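PDB 3N08: UPF0098 protein CT_736 from Chlamydia trachomatis, which probably binds phospholipid head groups or other small anionic ligands, as a bacterial relative of the phosphatidylethanolamine-binding proteins and of the eukaryotic Raf kinase inhibitor protein. Local coordinates for residues F11-I17 with E145-Y150; L44-D50 with L62-V68; P100-P104 with T149-D153. All blocks are in the same frame, centred on the assembly; numbering follows the deposited sequence.

Interaction 1: F11-I17 with E145-Y150; sequences FSYGRPI and ELMGTY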
loop_
_atom_site.group_PDB
_atom_site.type_symbol
_atom_site.label_atom_id
_atom_site.label_comp_id
_atom_site.label_asym_id
_atom_site.label_seq_id
_atom_site.Cartn_x
_atom_site.Cartn_y
_atom_site.Cartn_z
ATOM N N PHE B 11 4.714 -13.437 0.895
ATOM C CA PHE B 11 4.455 -13.123 2.298
ATOM C C PHE B 11 3.724 -11.806 2.402
ATOM O O PHE B 11 3.951 -10.889 1.606
ATOM C CB PHE B 11 5.726 -13.050 3.153
ATOM C CG PHE B 11 6.732 -12.042 2.690
ATOM C CD1 PHE B 11 7.623 -12.334 1.669
ATOM C CD2 PHE B 11 6.802 -10.793 3.290
ATOM C CE1 PHE B 11 8.551 -11.369 1.250
ATOM C CE2 PHE B 11 7.719 -9.852 2.868
ATOM C CZ PHE B 11 8.587 -10.132 1.854
ATOM N N SER B 12 2.871 -11.722 3.416
ATOM C CA SER B 12 2.157 -10.502 3.743
ATOM C C SER B 12 2.920 -9.695 4.797
ATOM O O SER B 12 3.849 -10.198 5.430
ATOM C CB SER B 12 0.757 -10.837 4.252
ATOM O OG SER B 12 0.002 -11.461 3.231
ATOM N N TYR B 13 2.499 -8.451 4.989
ATOM C CA TYR B 13 3.209 -7.545 5.880
ATOM C C TYR B 13 3.371 -8.136 7.290
ATOM O O TYR B 13 2.405 -8.499 7.944
ATOM C CB TYR B 13 2.507 -6.180 5.947
ATOM C CG TYR B 13 3.373 -5.128 6.580
ATOM C CD1 TYR B 13 3.535 -5.092 7.945
ATOM C CD2 TYR B 13 4.064 -4.191 5.810
ATOM C CE1 TYR B 13 4.344 -4.159 8.534
ATOM C CE2 TYR B 13 4.862 -3.256 6.382
ATOM C CZ TYR B 13 5.019 -3.257 7.738
ATOM O OH TYR B 13 5.833 -2.306 8.319
ATOM N N GLY B 14 4.619 -8.193 7.732
ATOM C CA GLY B 14 4.941 -8.632 9.078
ATOM C C GLY B 14 4.964 -10.140 9.235
ATOM O O GLY B 14 5.129 -10.608 10.364
ATOM N N ARG B 15 4.793 -10.891 8.158
ATOM C CA ARG B 15 4.784 -12.357 8.234
ATOM C C ARG B 15 6.137 -12.918 7.806
ATOM O O ARG B 15 6.954 -12.199 7.265
ATOM C CB ARG B 15 3.665 -12.952 7.371
ATOM C CG ARG B 15 2.262 -12.430 7.748
ATOM C CD ARG B 15 1.998 -12.501 9.249
ATOM N NE ARG B 15 2.091 -13.886 9.727
ATOM C CZ ARG B 15 2.331 -14.257 10.984
ATOM N NH1 ARG B 15 2.518 -13.358 11.931
ATOM N NH2 ARG B 15 2.391 -15.548 11.290
ATOM N N PRO B 16 6.369 -14.196 8.075
ATOM C CA PRO B 16 7.670 -14.786 7.745
ATOM C C PRO B 16 7.925 -14.875 6.248
ATOM O O PRO B 16 7.053 -15.317 5.470
ATOM C CB PRO B 16 7.578 -16.194 8.354
ATOM C CG PRO B 16 6.608 -16.061 9.487
ATOM C CD PRO B 16 5.578 -15.079 8.942
ATOM N N ILE B 17 9.123 -14.466 5.838
ATOM C CA ILE B 17 9.618 -14.680 4.486
ATOM C C ILE B 17 9.960 -16.161 4.342
ATOM O O ILE B 17 10.651 -16.716 5.204
ATOM C CB ILE B 17 10.890 -13.849 4.266
ATOM C CG1 ILE B 17 10.559 -12.361 4.431
ATOM C CG2 ILE B 17 11.500 -14.145 2.914
ATOM C CD1 ILE B 17 11.805 -11.443 4.517
ATOM N N GLU B 145 5.931 0.541 1.332
ATOM C CA GLU B 145 6.727 -0.250 2.266
ATOM C C GLU B 145 6.119 -1.630 2.425
ATOM O O GLU B 145 4.900 -1.762 2.529
ATOM C CB GLU B 145 6.758 0.435 3.632
ATOM C CG GLU B 145 7.405 -0.361 4.775
ATOM C CD GLU B 145 7.296 0.360 6.137
ATOM O OE1 GLU B 145 7.644 1.559 6.228
ATOM O OE2 GLU B 145 6.858 -0.277 7.103
ATOM N N LEU B 146 6.981 -2.636 2.465
ATOM C CA LEU B 146 6.624 -4.002 2.808
ATOM C C LEU B 146 7.629 -4.467 3.855
ATOM O O LEU B 146 8.756 -4.028 3.854
ATOM C CB LEU B 146 6.682 -4.874 1.548
ATOM C CG LEU B 146 6.482 -6.371 1.761
ATOM C CD1 LEU B 146 5.052 -6.718 2.231
ATOM C CD2 LEU B 146 6.772 -7.089 0.441
ATOM N N MET B 147 7.209 -5.333 4.756
ATOM C CA MET B 147 8.129 -5.907 5.732
ATOM C C MET B 147 7.813 -7.376 5.863
ATOM O O MET B 147 6.666 -7.769 5.834
ATOM C CB MET B 147 7.992 -5.196 7.090
ATOM C CG MET B 147 9.024 -5.680 8.141
ATOM S SD MET B 147 8.462 -7.090 9.190
ATOM C CE MET B 147 7.452 -6.146 10.385
ATOM N N GLY B 148 8.852 -8.201 5.971
ATOM C CA GLY B 148 8.694 -9.601 6.353
ATOM C C GLY B 148 9.754 -9.975 7.359
ATOM O O GLY B 148 10.778 -9.295 7.444
ATOM N N THR B 149 9.544 -11.066 8.085
ATOM C CA THR B 149 10.496 -11.465 9.108
ATOM C C THR B 149 11.265 -12.726 8.689
ATOM O O THR B 149 10.833 -13.487 7.821
ATOM C CB THR B 149 9.794 -11.728 10.448
ATOM O OG1 THR B 149 8.855 -12.799 10.293
ATOM C CG2 THR B 149 9.068 -10.485 10.927
ATOM N N TYR B 150 12.412 -12.953 9.305
ATOM C CA TYR B 150 13.054 -14.261 9.171
ATOM C C TYR B 150 13.714 -14.639 10.459
ATOM O O TYR B 150 14.292 -13.787 11.154
ATOM C CB TYR B 150 14.052 -14.336 7.992
ATOM C CG TYR B 150 14.278 -15.794 7.650
ATOM C CD1 TYR B 150 13.352 -16.496 6.882
ATOM C CD2 TYR B 150 15.362 -16.497 8.174
ATOM C CE1 TYR B 150 13.491 -17.835 6.638
ATOM C CE2 TYR B 150 15.498 -17.865 7.937
ATOM C CZ TYR B 150 14.542 -18.522 7.166
ATOM O OH TYR B 150 14.635 -19.879 6.902
HETATM O O HOH W 1 6.461 -12.791 11.547
#
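A missing side chain makes the hollow here. Any CB on Gly148 would run into CE2 of Phe11 and CG1 of Ile17, so glycine leaves a bare patch of strand 140-150 that these two buried residues fill; Phe11 CE2 comes to 3.6 Å from Gly148 CA. The same ring extends its cover to Leu146, with Phe11 CE2 3.8 Å from Leu146 CD2. On the other face of the strand Met147 is the bump: its CB lies over the Tyr13 ring, 3.9 Å from the centroid, in a CH-pi contact. That ring's hydroxyl reaches onward, Tyr13 OH donating to Glu145 OE2 at 2.6 Å. The incoming chain can make this fit because Ser12 to Arg15 form a type II turn, closed by Arg15 N to Ser12 O (3.0 Å), in which Gly14 takes the positive phi that glycine tolerates best. Gly14 N donates to Met147 O at 2.8 Å. A short parallel pairing follows, with Pro16 beside Thr149: Thr149 N gives to Arg15 O (2.9 Å) and Ile17 N to Thr149 O (2.8 Å), while a water joins Gly14 O to Thr149 OG1. Residues 15-16 thus add an outermost strand to the mixed sheet. With strand 108-117 on the other edge of 140-150, residues 11-17 satisfy backbone groups on this one, and oily packing on the Phe11 face is matched by a tyrosine-glutamate hydrogen bond on the Tyr13 face.

Interaction 2: L44-D50 with L62-V68; sequences LVLIVED and LWIHWIV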
loop_
_atom_site.group_PDB
_atom_site.type_symbol
_atom_site.label_atom_id
_atom_site.label_comp_id
_atom_site.label_asym_id
_atom_site.label_seq_id
_atom_site.Cartn_x
_atom_site.Cartn_y
_atom_site.Cartn_z
ATOM N N LEU B 44 11.617 3.713 -10.734
ATOM C CA LEU B 44 11.415 3.187 -9.386
ATOM C C LEU B 44 12.740 2.801 -8.758
ATOM O O LEU B 44 13.692 2.415 -9.428
ATOM C CB LEU B 44 10.512 1.948 -9.416
ATOM C CG LEU B 44 9.046 2.132 -9.822
ATOM C CD1 LEU B 44 8.355 0.791 -10.076
ATOM C CD2 LEU B 44 8.315 2.919 -8.735
ATOM N N VAL B 45 12.751 2.885 -7.436
ATOM C CA VAL B 45 13.870 2.499 -6.590
ATOM C C VAL B 45 13.393 1.515 -5.529
ATOM O O VAL B 45 12.291 1.679 -4.983
ATOM C CB VAL B 45 14.440 3.733 -5.876
ATOM C CG1 VAL B 45 15.560 3.353 -4.914
ATOM C CG2 VAL B 45 14.891 4.768 -6.908
ATOM N N LEU B 46 14.221 0.521 -5.237
ATOM C CA LEU B 46 13.973 -0.444 -4.159
ATOM C C LEU B 46 15.163 -0.492 -3.210
ATOM O O LEU B 46 16.293 -0.633 -3.658
ATOM C CB LEU B 46 13.713 -1.815 -4.782
ATOM C CG LEU B 46 13.542 -2.962 -3.781
ATOM C CD1 LEU B 46 12.268 -2.871 -3.013
ATOM C CD2 LEU B 46 13.642 -4.323 -4.448
ATOM N N ILE B 47 14.905 -0.364 -1.907
ATOM C CA ILE B 47 15.949 -0.515 -0.891
ATOM C C ILE B 47 15.432 -1.529 0.127
ATOM O O ILE B 47 14.344 -1.355 0.660
ATOM C CB ILE B 47 16.298 0.813 -0.211
ATOM C CG1 ILE B 47 16.787 1.821 -1.238
ATOM C CG2 ILE B 47 17.337 0.595 0.905
ATOM C CD1 ILE B 47 17.025 3.210 -0.681
ATOM N N VAL B 48 16.218 -2.570 0.411
ATOM C CA VAL B 48 15.833 -3.576 1.391
ATOM C C VAL B 48 16.861 -3.553 2.491
ATOM O O VAL B 48 18.070 -3.634 2.235
ATOM C CB VAL B 48 15.770 -4.978 0.770
ATOM C CG1 VAL B 48 15.312 -6.018 1.759
ATOM C CG2 VAL B 48 14.890 -4.975 -0.474
ATOM N N GLU B 49 16.388 -3.463 3.719
ATOM C CA GLU B 49 17.296 -3.354 4.832
ATOM C C GLU B 49 16.791 -4.030 6.086
ATOM O O GLU B 49 15.596 -4.267 6.255
ATOM C CB GLU B 49 17.620 -1.908 5.101
ATOM C CG GLU B 49 16.431 -1.076 5.434
ATOM C CD GLU B 49 16.753 0.422 5.477
ATOM O OE1 GLU B 49 17.630 0.878 4.712
ATOM O OE2 GLU B 49 16.140 1.144 6.288
ATOM N N ASP B 50 17.746 -4.297 6.987
ATOM C CA ASP B 50 17.518 -5.004 8.255
ATOM C C ASP B 50 17.969 -4.125 9.426
ATOM O O ASP B 50 19.155 -3.969 9.672
ATOM C CB ASP B 50 18.300 -6.307 8.211
ATOM C CG ASP B 50 18.177 -7.144 9.496
ATOM O OD1 ASP B 50 17.414 -6.796 10.413
ATOM O OD2 ASP B 50 18.849 -8.212 9.529
ATOM N N LEU B 62 22.006 -1.010 11.046
ATOM C CA LEU B 62 21.250 -1.137 9.800
ATOM C C LEU B 62 22.082 -1.786 8.719
ATOM O O LEU B 62 23.096 -1.248 8.311
ATOM C CB LEU B 62 20.774 0.240 9.336
ATOM C CG LEU B 62 19.698 0.272 8.235
ATOM C CD1 LEU B 62 18.421 -0.446 8.688
ATOM C CD2 LEU B 62 19.353 1.711 7.849
ATOM N N TRP B 63 21.630 -2.944 8.256
ATOM C CA TRP B 63 22.308 -3.665 7.180
ATOM C C TRP B 63 21.471 -3.645 5.894
ATOM O O TRP B 63 20.304 -4.071 5.907
ATOM C CB TRP B 63 22.563 -5.103 7.612
ATOM C CG TRP B 63 23.620 -5.784 6.802
ATOM C CD1 TRP B 63 23.477 -6.412 5.604
ATOM C CD2 TRP B 63 24.988 -5.912 7.172
ATOM N NE1 TRP B 63 24.703 -6.902 5.181
ATOM C CE2 TRP B 63 25.637 -6.621 6.146
ATOM C CE3 TRP B 63 25.727 -5.495 8.284
ATOM C CZ2 TRP B 63 26.998 -6.910 6.189
ATOM C CZ3 TRP B 63 27.070 -5.778 8.325
ATOM C CH2 TRP B 63 27.694 -6.488 7.285
ATOM N N ILE B 64 22.052 -3.132 4.821
ATOM C CA ILE B 64 21.360 -3.054 3.533
ATOM C C ILE B 64 21.555 -4.361 2.788
ATOM O O ILE B 64 22.700 -4.804 2.554
ATOM C CB ILE B 64 21.915 -1.890 2.683
ATOM C CG1 ILE B 64 21.788 -0.547 3.398
ATOM C CG2 ILE B 64 21.223 -1.877 1.330
ATOM C CD1 ILE B 64 20.494 -0.282 4.080
ATOM N N HIS B 65 20.442 -4.996 2.471
ATOM C CA HIS B 65 20.439 -6.269 1.781
ATOM C C HIS B 65 20.293 -6.174 0.260
ATOM O O HIS B 65 20.659 -7.099 -0.427
ATOM C CB HIS B 65 19.353 -7.194 2.372
ATOM C CG HIS B 65 19.750 -7.795 3.679
ATOM N ND1 HIS B 65 20.186 -9.096 3.795
ATOM C CD2 HIS B 65 19.918 -7.240 4.902
ATOM C CE1 HIS B 65 20.543 -9.340 5.043
ATOM N NE2 HIS B 65 20.391 -8.228 5.735
ATOM N N TRP B 66 19.732 -5.084 -0.246
ATOM C CA TRP B 66 19.514 -4.955 -1.686
ATOM C C TRP B 66 19.244 -3.504 -2.027
ATOM O O TRP B 66 18.433 -2.855 -1.367
ATOM C CB TRP B 66 18.317 -5.810 -2.118
ATOM C CG TRP B 66 18.295 -6.249 -3.563
ATOM C CD1 TRP B 66 19.296 -6.155 -4.474
ATOM C CD2 TRP B 66 17.200 -6.900 -4.221
ATOM N NE1 TRP B 66 18.879 -6.705 -5.685
ATOM C CE2 TRP B 66 17.602 -7.168 -5.544
ATOM C CE3 TRP B 66 15.918 -7.274 -3.814
ATOM C CZ2 TRP B 66 16.752 -7.795 -6.481
ATOM C CZ3 TRP B 66 15.082 -7.908 -4.737
ATOM C CH2 TRP B 66 15.504 -8.157 -6.051
ATOM N N ILE B 67 19.867 -3.037 -3.106
ATOM C CA ILE B 67 19.558 -1.770 -3.720
ATOM C C ILE B 67 19.337 -1.990 -5.210
ATOM O O ILE B 67 20.199 -2.560 -5.904
ATOM C CB ILE B 67 20.726 -0.787 -3.533
ATOM C CG1 ILE B 67 20.864 -0.412 -2.052
ATOM C CG2 ILE B 67 20.538 0.458 -4.408
ATOM C CD1 ILE B 67 21.985 0.576 -1.767
ATOM N N VAL B 68 18.226 -1.447 -5.690
ATOM C CA VAL B 68 17.937 -1.433 -7.122
ATOM C C VAL B 68 17.403 -0.051 -7.469
ATOM O O VAL B 68 16.539 0.464 -6.789
ATOM C CB VAL B 68 16.875 -2.473 -7.521
ATOM C CG1 VAL B 68 16.656 -2.468 -9.025
ATOM C CG2 VAL B 68 17.285 -3.861 -7.062
HETATM O O HOH W 2 21.223 -7.954 8.294
#
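Leu62 approaches the end of strand 43-50 first, its CD2 3.6 Å from Glu49 OE2 and its CA 3.5 Å from Asp50 O. Trp63 then forms a reciprocal antiparallel pair with Asp50: Trp63 N to Asp50 O is 3.0 Å and Asp50 N to Trp63 O 2.8 Å. Ile64 lies opposite Glu49, whose carboxylate is balanced by a salt bridge to Lys129. At His65 the strand bulges. His65 N (2.7 Å) and, weakly, Trp66 N (3.3 Å) both point at Val48 O, a classic beta bulge that shifts the register by one. A water joins His65 NE2 to Asp50 OD2, each at 2.7 Å; Asp50 also bonds His108, and His65 the carbonyl of Cys99. The grouping of Asp50, His65 and His108 is consistent with the anion-binding pocket of PEBP relatives. Trp66 packs its broad indole on Leu46 (Trp66 CE3 to Leu46 CD2, 3.8 Å). Ile67 faces Ile47, and Val68 closes a second reciprocal pair, Leu46 N to Val68 O 2.8 Å and Val68 N to Leu46 O 2.9 Å; beta-branched Ile47, Ile67 and Val68 suit an extended chain. Strand 108-117 bonds the far edge of 43-50, helix 129-136 covers the Ile47 and Ile67 face, and Leu32 of strand 32-35 meets Leu46 on the other.

Interaction 3: P100-P104 with T149-D153; sequences PPCPP and TYEKD
Pro103 lays its ring against the edge of the Tyr150 ring, CD 3.7 Å from Tyr150 CD2, while its CG sits 3.4 Å from Tyr150 O. The compact, rigid pyrrolidine suits this slot, and Pro101 continues the surface, its CB 4.0 Å from Tyr150 CB. Tyr150 is the last residue of strand 140-150, extended at phi/psi -144/139, with chi1 in t and chi2 at 80° setting the ring; its hydroxyl bonds Gln24. Glu151 follows at -140/129 and Lys152 at -66/138. Residues 100-104 form no regular structure: Pro100 (-73/153), Pro101 (-50/135) and Pro103 (-71/124) are broadly polyproline II, Cys102 kinks the chain at -154/63, and Pro104 turns to -85/-25. CA atoms are 6.8 Å apart for Pro101 and Tyr150 and 6.4 Å for Pro103 and Glu151, too far for strand pairing, and prolines have no amide hydrogen to offer.

Water supplies the polar links instead. Lys152, its side chain folded m, t, m, t, runs along the loop, CE 3.4 Å from Pro103 O and CD 4.5 Å from Cys102 SG. Its ammonium NZ gives to two waters at 2.9 Å each, one donating to Cys102 O (2.8 Å), the other to Pro104 O (3.2 Å). A third water joins Lys152 N (2.9 Å) to Pro103 O (2.8 Å). Cys102 is tied by a disulfide to Cys23. Pro103 also touches His108 and Tyr110 of strand 108-117, which begins at His108, consistent with a proline-rich loop bordering the probable ligand pocket of the PEBP fold.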
loop_
_atom_site.group_PDB
_atom_site.type_symbol
_atom_site.label_atom_id
_atom_site.label_comp_id
_atom_site.label_asym_id
_atom_site.label_seq_id
_atom_site.Cartn_x
_atom_site.Cartn_y
_atom_site.Cartn_z
ATOM N N PRO B 100 20.767 -12.563 0.982
ATOM C CA PRO B 100 19.587 -13.092 1.663
ATOM C C PRO B 100 19.613 -12.876 3.172
ATOM O O PRO B 100 20.681 -12.815 3.788
ATOM C CB PRO B 100 19.643 -14.599 1.366
ATOM C CG PRO B 100 21.041 -14.870 1.139
ATOM C CD PRO B 100 21.624 -13.637 0.463
ATOM N N PRO B 101 18.438 -12.802 3.790
ATOM C CA PRO B 101 18.381 -12.903 5.253
ATOM C C PRO B 101 19.156 -14.099 5.774
ATOM O O PRO B 101 19.034 -15.204 5.252
ATOM C CB PRO B 101 16.884 -13.085 5.515
ATOM C CG PRO B 101 16.237 -12.323 4.389
ATOM C CD PRO B 101 17.102 -12.643 3.189
ATOM N N CYS B 102 19.940 -13.882 6.830
ATOM C CA CYS B 102 20.622 -14.975 7.512
ATOM C C CYS B 102 20.852 -14.544 8.960
ATOM O O CYS B 102 21.982 -14.389 9.416
ATOM C CB CYS B 102 21.905 -15.344 6.770
ATOM S SG CYS B 102 22.495 -17.024 7.146
ATOM N N PRO B 103 19.753 -14.317 9.679
ATOM C CA PRO B 103 19.875 -13.729 11.017
ATOM C C PRO B 103 20.475 -14.709 12.010
ATOM O O PRO B 103 19.956 -15.807 12.176
ATOM C CB PRO B 103 18.418 -13.399 11.368
ATOM C CG PRO B 103 17.601 -14.338 10.562
ATOM C CD PRO B 103 18.353 -14.536 9.291
ATOM N N PRO B 104 21.570 -14.343 12.685
ATOM C CA PRO B 104 22.229 -15.350 13.531
ATOM C C PRO B 104 21.640 -15.466 14.928
ATOM O O PRO B 104 21.781 -16.540 15.534
ATOM C CB PRO B 104 23.654 -14.805 13.657
ATOM C CG PRO B 104 23.480 -13.316 13.539
ATOM C CD PRO B 104 22.409 -13.149 12.494
ATOM N N THR B 149 9.544 -11.066 8.085
ATOM C CA THR B 149 10.496 -11.465 9.108
ATOM C C THR B 149 11.265 -12.726 8.689
ATOM O O THR B 149 10.833 -13.487 7.821
ATOM C CB THR B 149 9.794 -11.728 10.448
ATOM O OG1 THR B 149 8.855 -12.799 10.293
ATOM C CG2 THR B 149 9.068 -10.485 10.927
ATOM N N TYR B 150 12.412 -12.953 9.305
ATOM C CA TYR B 150 13.054 -14.261 9.171
ATOM C C TYR B 150 13.714 -14.639 10.459
ATOM O O TYR B 150 14.292 -13.787 11.154
ATOM C CB TYR B 150 14.052 -14.336 7.992
ATOM C CG TYR B 150 14.278 -15.794 7.650
ATOM C CD1 TYR B 150 13.352 -16.496 6.882
ATOM C CD2 TYR B 150 15.362 -16.497 8.174
ATOM C CE1 TYR B 150 13.491 -17.835 6.638
ATOM C CE2 TYR B 150 15.498 -17.865 7.937
ATOM C CZ TYR B 150 14.542 -18.522 7.166
ATOM O OH TYR B 150 14.635 -19.879 6.902
ATOM N N GLU B 151 13.578 -15.917 10.803
ATOM C CA GLU B 151 14.228 -16.497 11.972
ATOM C C GLU B 151 14.707 -17.877 11.567
ATOM O O GLU B 151 13.959 -18.682 11.003
ATOM C CB GLU B 151 13.251 -16.579 13.139
ATOM C CG GLU B 151 13.889 -17.098 14.428
ATOM C CD GLU B 151 12.909 -17.080 15.600
ATOM O OE1 GLU B 151 11.684 -17.027 15.366
ATOM O OE2 GLU B 151 13.369 -17.119 16.759
ATOM N N LYS B 152 15.968 -18.162 11.812
ATOM C CA LYS B 152 16.464 -19.464 11.420
ATOM C C LYS B 152 15.780 -20.544 12.232
ATOM O O LYS B 152 15.566 -20.401 13.439
ATOM C CB LYS B 152 17.985 -19.564 11.602
ATOM C CG LYS B 152 18.711 -18.732 10.556
ATOM C CD LYS B 152 20.121 -19.210 10.264
ATOM C CE LYS B 152 20.974 -19.016 11.466
ATOM N NZ LYS B 152 22.456 -19.143 11.152
ATOM N N ASP B 153 15.412 -21.623 11.561
ATOM C CA ASP B 153 14.839 -22.752 12.290
ATOM C C ASP B 153 15.683 -23.997 12.097
ATOM O O ASP B 153 16.809 -23.907 11.602
ATOM C CB ASP B 153 13.384 -23.003 11.886
ATOM C CG ASP B 153 13.235 -23.367 10.431
ATOM O OD1 ASP B 153 14.266 -23.612 9.774
ATOM O OD2 ASP B 153 12.083 -23.414 9.950
ATOM O OXT ASP B 153 15.259 -25.099 12.448
HETATM O O HOH W 3 23.420 -16.513 10.543
HETATM O O HOH W 4 17.596 -16.408 13.490
HETATM O O HOH W 5 23.581 -18.473 13.725
#

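Overall arrangement
All three contacts reach one mixed sheet, interaction 3 through strand 140-150. Along the chain, residues 11-17 come first, then both strands of interaction 2, then loop 100-104, and finally the C-terminal strand and tail that serve interactions 1 and 3, with Tyr150 working in both. Interaction 2 lies in the middle, with strand 108-117 separating it from 140-150; the centres of interactions 1 and 2 are 14 Å apart and their nearest atoms about 7 Å. Interactions 1 and 3 are centred 12 Å apart. Interactions 2 and 3, with centres 16 Å apart, meet where His65 CE1 packs 3.7 Å from Pro100 O, so the C-terminal tail and the proline loop gather around the end of the sheet holding the probable pocket.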